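Local coordinates for protein pectinesterase (Sitophilus oryzae, PDB 4PMH) that probably helps to digest plant cell walls by hydrolysing the methyl esters of pectin, releasing methanol and leaving free galacturonate units in the chain, at residues G74-K86 with V120-Y134. Residues are numbered along the deposited sequence; the frame is centred on the assembly and turned at random.
Sequences GTYQEVVYIPNTK and VGSLFNSADPAYSMY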
loop_
_atom_site.group_PDB
_atom_site.type_symbol
_atom_site.label_atom_id
_atom_site.label_comp_id
_atom_site.label_asym_id
_atom_site.label_seq_id
_atom_site.Cartn_x
_atom_site.Cartn_y
_atom_site.Cartn_z
ATOM N N GLY A 74 13.970 18.429 0.802
ATOM C CA GLY A 74 13.048 19.543 0.588
ATOM C C GLY A 74 11.600 19.097 0.638
ATOM O O GLY A 74 11.309 17.922 0.836
ATOM N N THR A 75 10.689 20.045 0.480
ATOM C CA THR A 75 9.272 19.738 0.392
ATOM C C THR A 75 8.834 20.058 -1.025
ATOM O O THR A 75 9.051 21.166 -1.509
ATOM C CB THR A 75 8.435 20.555 1.386
ATOM O OG1 THR A 75 8.857 20.276 2.735
ATOM C CG2 THR A 75 6.951 20.227 1.239
ATOM N N TYR A 76 8.225 19.073 -1.683
ATOM C CA TYR A 76 7.776 19.155 -3.075
ATOM C C TYR A 76 6.254 18.980 -3.178
ATOM O O TYR A 76 5.748 17.923 -2.845
ATOM C CB TYR A 76 8.458 18.052 -3.866
ATOM C CG TYR A 76 9.965 18.187 -3.903
ATOM C CD1 TYR A 76 10.764 17.706 -2.861
ATOM C CD2 TYR A 76 10.597 18.784 -4.987
ATOM C CE1 TYR A 76 12.156 17.823 -2.899
ATOM C CE2 TYR A 76 11.983 18.922 -5.031
ATOM C CZ TYR A 76 12.763 18.435 -3.982
ATOM O OH TYR A 76 14.140 18.577 -4.047
ATOM N N GLN A 77 5.537 20.015 -3.607
ATOM C CA GLN A 77 4.085 19.927 -3.746
ATOM C C GLN A 77 3.713 19.611 -5.192
ATOM O O GLN A 77 3.388 20.482 -5.997
ATOM C CB GLN A 77 3.419 21.195 -3.208
ATOM C CG GLN A 77 3.739 21.376 -1.729
ATOM C CD GLN A 77 3.218 22.672 -1.187
ATOM O OE1 GLN A 77 2.027 22.810 -0.914
ATOM N NE2 GLN A 77 4.103 23.642 -1.044
ATOM N N GLU A 78 3.782 18.323 -5.496
ATOM C CA GLU A 78 3.615 17.825 -6.839
ATOM C C GLU A 78 3.289 16.354 -6.822
ATOM O O GLU A 78 3.450 15.702 -5.807
ATOM C CB GLU A 78 4.899 18.042 -7.663
ATOM C CG GLU A 78 6.195 17.959 -6.887
ATOM C CD GLU A 78 7.362 18.654 -7.613
ATOM O OE1 GLU A 78 7.932 18.039 -8.522
ATOM O OE2 GLU A 78 7.735 19.794 -7.265
ATOM N N VAL A 79 2.796 15.861 -7.947
ATOM C CA VAL A 79 2.716 14.426 -8.189
ATOM C C VAL A 79 3.987 13.911 -8.848
ATOM O O VAL A 79 4.779 14.688 -9.407
ATOM C CB VAL A 79 1.525 14.043 -9.079
ATOM C CG1 VAL A 79 0.216 14.321 -8.364
ATOM C CG2 VAL A 79 1.583 14.735 -10.433
ATOM N N VAL A 80 4.162 12.597 -8.786
ATOM C CA VAL A 80 5.216 11.881 -9.520
ATOM C C VAL A 80 4.561 10.685 -10.191
ATOM O O VAL A 80 4.008 9.814 -9.508
ATOM C CB VAL A 80 6.328 11.401 -8.572
ATOM C CG1 VAL A 80 7.449 10.718 -9.348
ATOM C CG2 VAL A 80 6.860 12.561 -7.750
ATOM N N TYR A 81 4.573 10.675 -11.524
ATOM C CA TYR A 81 3.916 9.650 -12.312
ATOM C C TYR A 81 5.001 8.884 -13.044
ATOM O O TYR A 81 5.784 9.478 -13.798
ATOM C CB TYR A 81 2.954 10.240 -13.346
ATOM C CG TYR A 81 1.647 10.827 -12.829
ATOM C CD1 TYR A 81 1.279 10.749 -11.497
ATOM C CD2 TYR A 81 0.758 11.445 -13.709
ATOM C CE1 TYR A 81 0.088 11.294 -11.055
ATOM C CE2 TYR A 81 -0.453 11.974 -13.279
ATOM C CZ TYR A 81 -0.776 11.900 -11.951
ATOM O OH TYR A 81 -1.964 12.445 -11.505
ATOM N N ILE A 82 5.049 7.577 -12.802
ATOM C CA ILE A 82 5.942 6.681 -13.555
ATOM C C ILE A 82 5.092 5.846 -14.494
ATOM O O ILE A 82 4.482 4.877 -14.065
ATOM C CB ILE A 82 6.770 5.712 -12.674
ATOM C CG1 ILE A 82 7.313 6.380 -11.408
ATOM C CG2 ILE A 82 7.858 5.056 -13.520
ATOM C CD1 ILE A 82 8.483 7.314 -11.577
ATOM N N PRO A 83 5.026 6.222 -15.785
ATOM C CA PRO A 83 4.297 5.425 -16.761
ATOM C C PRO A 83 5.062 4.149 -17.113
ATOM O O PRO A 83 6.246 4.045 -16.828
ATOM C CB PRO A 83 4.215 6.357 -17.970
ATOM C CG PRO A 83 5.479 7.132 -17.895
ATOM C CD PRO A 83 5.743 7.334 -16.427
ATOM N N ASN A 84 4.388 3.207 -17.754
ATOM C CA ASN A 84 5.017 1.929 -18.101
ATOM C C ASN A 84 6.248 2.172 -18.975
ATOM O O ASN A 84 6.197 2.968 -19.905
ATOM C CB ASN A 84 4.027 1.005 -18.810
ATOM C CG ASN A 84 4.404 -0.479 -18.689
ATOM O OD1 ASN A 84 5.516 -0.838 -18.309
ATOM N ND2 ASN A 84 3.464 -1.339 -19.021
ATOM N N THR A 85 7.360 1.531 -18.626
ATOM C CA THR A 85 8.623 1.703 -19.328
ATOM C C THR A 85 9.499 0.504 -19.004
ATOM O O THR A 85 9.295 -0.141 -17.998
ATOM C CB THR A 85 9.366 2.996 -18.890
ATOM O OG1 THR A 85 10.678 3.024 -19.458
ATOM C CG2 THR A 85 9.516 3.087 -17.361
ATOM N N LYS A 86 10.464 0.210 -19.862
ATOM C CA LYS A 86 11.427 -0.875 -19.613
ATOM C C LYS A 86 12.677 -0.350 -18.922
ATOM O O LYS A 86 13.572 -1.134 -18.597
ATOM C CB LYS A 86 11.858 -1.557 -20.923
ATOM C CG LYS A 86 10.735 -1.958 -21.873
ATOM C CD LYS A 86 9.720 -2.873 -21.208
ATOM C CE LYS A 86 8.891 -3.636 -22.241
ATOM N NZ LYS A 86 9.613 -4.845 -22.754
ATOM N N VAL A 120 -1.831 20.379 -10.558
ATOM C CA VAL A 120 -0.703 19.612 -11.158
ATOM C C VAL A 120 -0.476 19.806 -12.659
ATOM O O VAL A 120 0.517 19.300 -13.215
ATOM C CB VAL A 120 -0.870 18.103 -10.900
ATOM C CG1 VAL A 120 -1.097 17.842 -9.413
ATOM C CG2 VAL A 120 -2.007 17.530 -11.732
ATOM N N GLY A 121 -1.372 20.551 -13.310
ATOM C CA GLY A 121 -1.376 20.624 -14.754
ATOM C C GLY A 121 -0.077 21.142 -15.332
ATOM O O GLY A 121 0.359 20.695 -16.405
ATOM N N SER A 122 0.561 22.068 -14.617
ATOM C CA SER A 122 1.808 22.654 -15.085
ATOM C C SER A 122 2.985 21.677 -15.047
ATOM O O SER A 122 4.073 22.013 -15.492
ATOM C CB SER A 122 2.146 23.933 -14.305
ATOM O OG SER A 122 2.338 23.678 -12.919
ATOM N N LEU A 123 2.777 20.468 -14.554
ATOM C CA LEU A 123 3.830 19.456 -14.598
ATOM C C LEU A 123 3.865 18.694 -15.925
ATOM O O LEU A 123 4.808 17.925 -16.165
ATOM C CB LEU A 123 3.664 18.469 -13.440
ATOM C CG LEU A 123 3.869 19.080 -12.056
ATOM C CD1 LEU A 123 3.323 18.142 -10.992
ATOM C CD2 LEU A 123 5.344 19.388 -11.811
ATOM N N PHE A 124 2.856 18.904 -16.781
ATOM C CA PHE A 124 2.642 18.019 -17.925
ATOM C C PHE A 124 2.462 18.761 -19.254
ATOM O O PHE A 124 1.603 19.638 -19.378
ATOM C CB PHE A 124 1.459 17.081 -17.652
ATOM C CG PHE A 124 1.662 16.207 -16.450
ATOM C CD1 PHE A 124 2.444 15.059 -16.533
ATOM C CD2 PHE A 124 1.073 16.522 -15.246
ATOM C CE1 PHE A 124 2.648 14.256 -15.430
ATOM C CE2 PHE A 124 1.259 15.729 -14.135
ATOM C CZ PHE A 124 2.046 14.586 -14.222
ATOM N N ASN A 125 3.323 18.435 -20.213
ATOM C CA ASN A 125 3.135 18.840 -21.612
ATOM C C ASN A 125 2.626 17.634 -22.412
ATOM O O ASN A 125 2.947 16.474 -22.091
ATOM C CB ASN A 125 4.459 19.399 -22.186
ATOM C CG ASN A 125 4.359 19.797 -23.654
ATOM O OD1 ASN A 125 4.385 18.942 -24.533
ATOM N ND2 ASN A 125 4.290 21.104 -23.924
ATOM N N SER A 126 1.846 17.896 -23.458
ATOM C CA SER A 126 1.226 16.820 -24.252
ATOM C C SER A 126 2.224 15.868 -24.919
ATOM O O SER A 126 1.867 14.748 -25.289
ATOM C CB SER A 126 0.282 17.419 -25.307
ATOM O OG SER A 126 1.026 18.216 -26.195
ATOM N N ALA A 127 3.469 16.307 -25.067
ATOM C CA ALA A 127 4.546 15.453 -25.579
ATOM C C ALA A 127 5.197 14.536 -24.552
ATOM O O ALA A 127 5.939 13.632 -24.942
ATOM C CB ALA A 127 5.623 16.317 -26.223
ATOM N N ASP A 128 4.941 14.757 -23.260
ATOM C CA ASP A 128 5.646 14.022 -22.182
ATOM C C ASP A 128 5.111 12.584 -21.936
ATOM O O ASP A 128 3.909 12.321 -22.045
ATOM C CB ASP A 128 5.599 14.817 -20.862
ATOM C CG ASP A 128 6.287 16.185 -20.951
ATOM O OD1 ASP A 128 7.186 16.362 -21.800
ATOM O OD2 ASP A 128 5.947 17.099 -20.150
ATOM N N PRO A 129 6.010 11.647 -21.565
ATOM C CA PRO A 129 5.644 10.236 -21.433
ATOM C C PRO A 129 4.519 9.914 -20.452
ATOM O O PRO A 129 3.822 8.939 -20.670
ATOM C CB PRO A 129 6.956 9.553 -21.011
ATOM C CG PRO A 129 7.844 10.650 -20.544
ATOM C CD PRO A 129 7.444 11.869 -21.309
ATOM N N ALA A 130 4.313 10.715 -19.409
ATOM C CA ALA A 130 3.186 10.469 -18.477
ATOM C C ALA A 130 1.926 11.289 -18.779
ATOM O O ALA A 130 0.995 11.343 -17.946
ATOM C CB ALA A 130 3.620 10.710 -17.037
ATOM N N TYR A 131 1.865 11.899 -19.964
ATOM C CA TYR A 131 0.767 12.811 -20.278
ATOM C C TYR A 131 -0.586 12.087 -20.286
ATOM O O TYR A 131 -1.587 12.628 -19.804
ATOM C CB TYR A 131 1.011 13.535 -21.615
ATOM C CG TYR A 131 -0.066 14.559 -21.918
ATOM C CD1 TYR A 131 -0.026 15.824 -21.353
ATOM C CD2 TYR A 131 -1.142 14.241 -22.728
ATOM C CE1 TYR A 131 -1.027 16.754 -21.608
ATOM C CE2 TYR A 131 -2.142 15.167 -22.990
ATOM C CZ TYR A 131 -2.078 16.408 -22.428
ATOM O OH TYR A 131 -3.061 17.330 -22.695
ATOM N N SER A 132 -0.610 10.863 -20.806
ATOM C CA SER A 132 -1.856 10.092 -20.865
ATOM C C SER A 132 -2.414 9.807 -19.461
ATOM O O SER A 132 -3.630 9.873 -19.246
ATOM C CB SER A 132 -1.673 8.803 -21.665
ATOM O OG SER A 132 -0.557 8.050 -21.193
ATOM N N MET A 133 -1.537 9.540 -18.494
ATOM C CA MET A 133 -1.996 9.397 -17.104
ATOM C C MET A 133 -2.648 10.696 -16.623
ATOM O O MET A 133 -3.767 10.676 -16.124
ATOM C CB MET A 133 -0.851 9.013 -16.162
ATOM C CG MET A 133 -0.288 7.628 -16.406
ATOM S SD MET A 133 1.235 7.326 -15.477
ATOM C CE MET A 133 0.639 7.349 -13.788
ATOM N N TYR A 134 -1.936 11.813 -16.769
ATOM C CA TYR A 134 -2.464 13.129 -16.354
ATOM C C TYR A 134 -3.800 13.443 -17.050
ATOM O O TYR A 134 -4.819 13.787 -16.398
ATOM C CB TYR A 134 -1.417 14.238 -16.590
ATOM C CG TYR A 134 -2.031 15.620 -16.670
ATOM C CD1 TYR A 134 -2.528 16.246 -15.531
ATOM C CD2 TYR A 134 -2.161 16.278 -17.887
ATOM C CE1 TYR A 134 -3.125 17.496 -15.595
ATOM C CE2 TYR A 134 -2.754 17.538 -17.958
ATOM C CZ TYR A 134 -3.239 18.137 -16.808
ATOM O OH TYR A 134 -3.823 19.397 -16.858
#
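Glu78 opens the contact by resting its CB on Leu123 CD1, 3.7 Å away, while its carboxylate leads off to accept a hydrogen bond at OE1 from the backbone N of Ile51. The same Leu123 methyl lies against Val79 N, a buried amide for which the model offers no acceptor. Val79 uses both its branches: with CG1 anti to the carbonyl carbon (chi1 -66°), that methyl meets Val120 CG1, and CG2 reaches the edge of the Phe124 ring, 3.8 Å from CZ. Tyr81 then enters between the loop and helix 131-138. Its CD2 stands 3.4 Å from Phe124 CZ, yet the two rings, tilted by 29°, are slid so far apart that they barely overlap. Met133, bent at chi3 (66°), brings CE to 3.7 Å from Tyr81 CB and CG, while its SD makes an oblique Met-aromatic contact, 5.2 Å from the Tyr81 ring centroid; Ala130 CB also lies against Tyr81 CB. The hydroxyl of Tyr81 is hydrogen-bonded to that of Tyr116. Cutting Tyr81 back to an alanine is likely to open a gap between Phe124 and Met133 and to leave the Tyr116 hydroxyl without this mate. Pro83 completes the row: its CG sits 3.7 Å from Pro129 O, CD touches Ala130 CB, and CA lies 3.8 Å from Met133 SD. No hydrogen bond joins the two segments, so apolar side-chain packing carries the contact. It illustrates how a loop and the first turn of helix 131-138 pack on one side of strand 80-82, outermost in its parallel sheet, in the right-handed parallel beta-helix of the pectinesterase family.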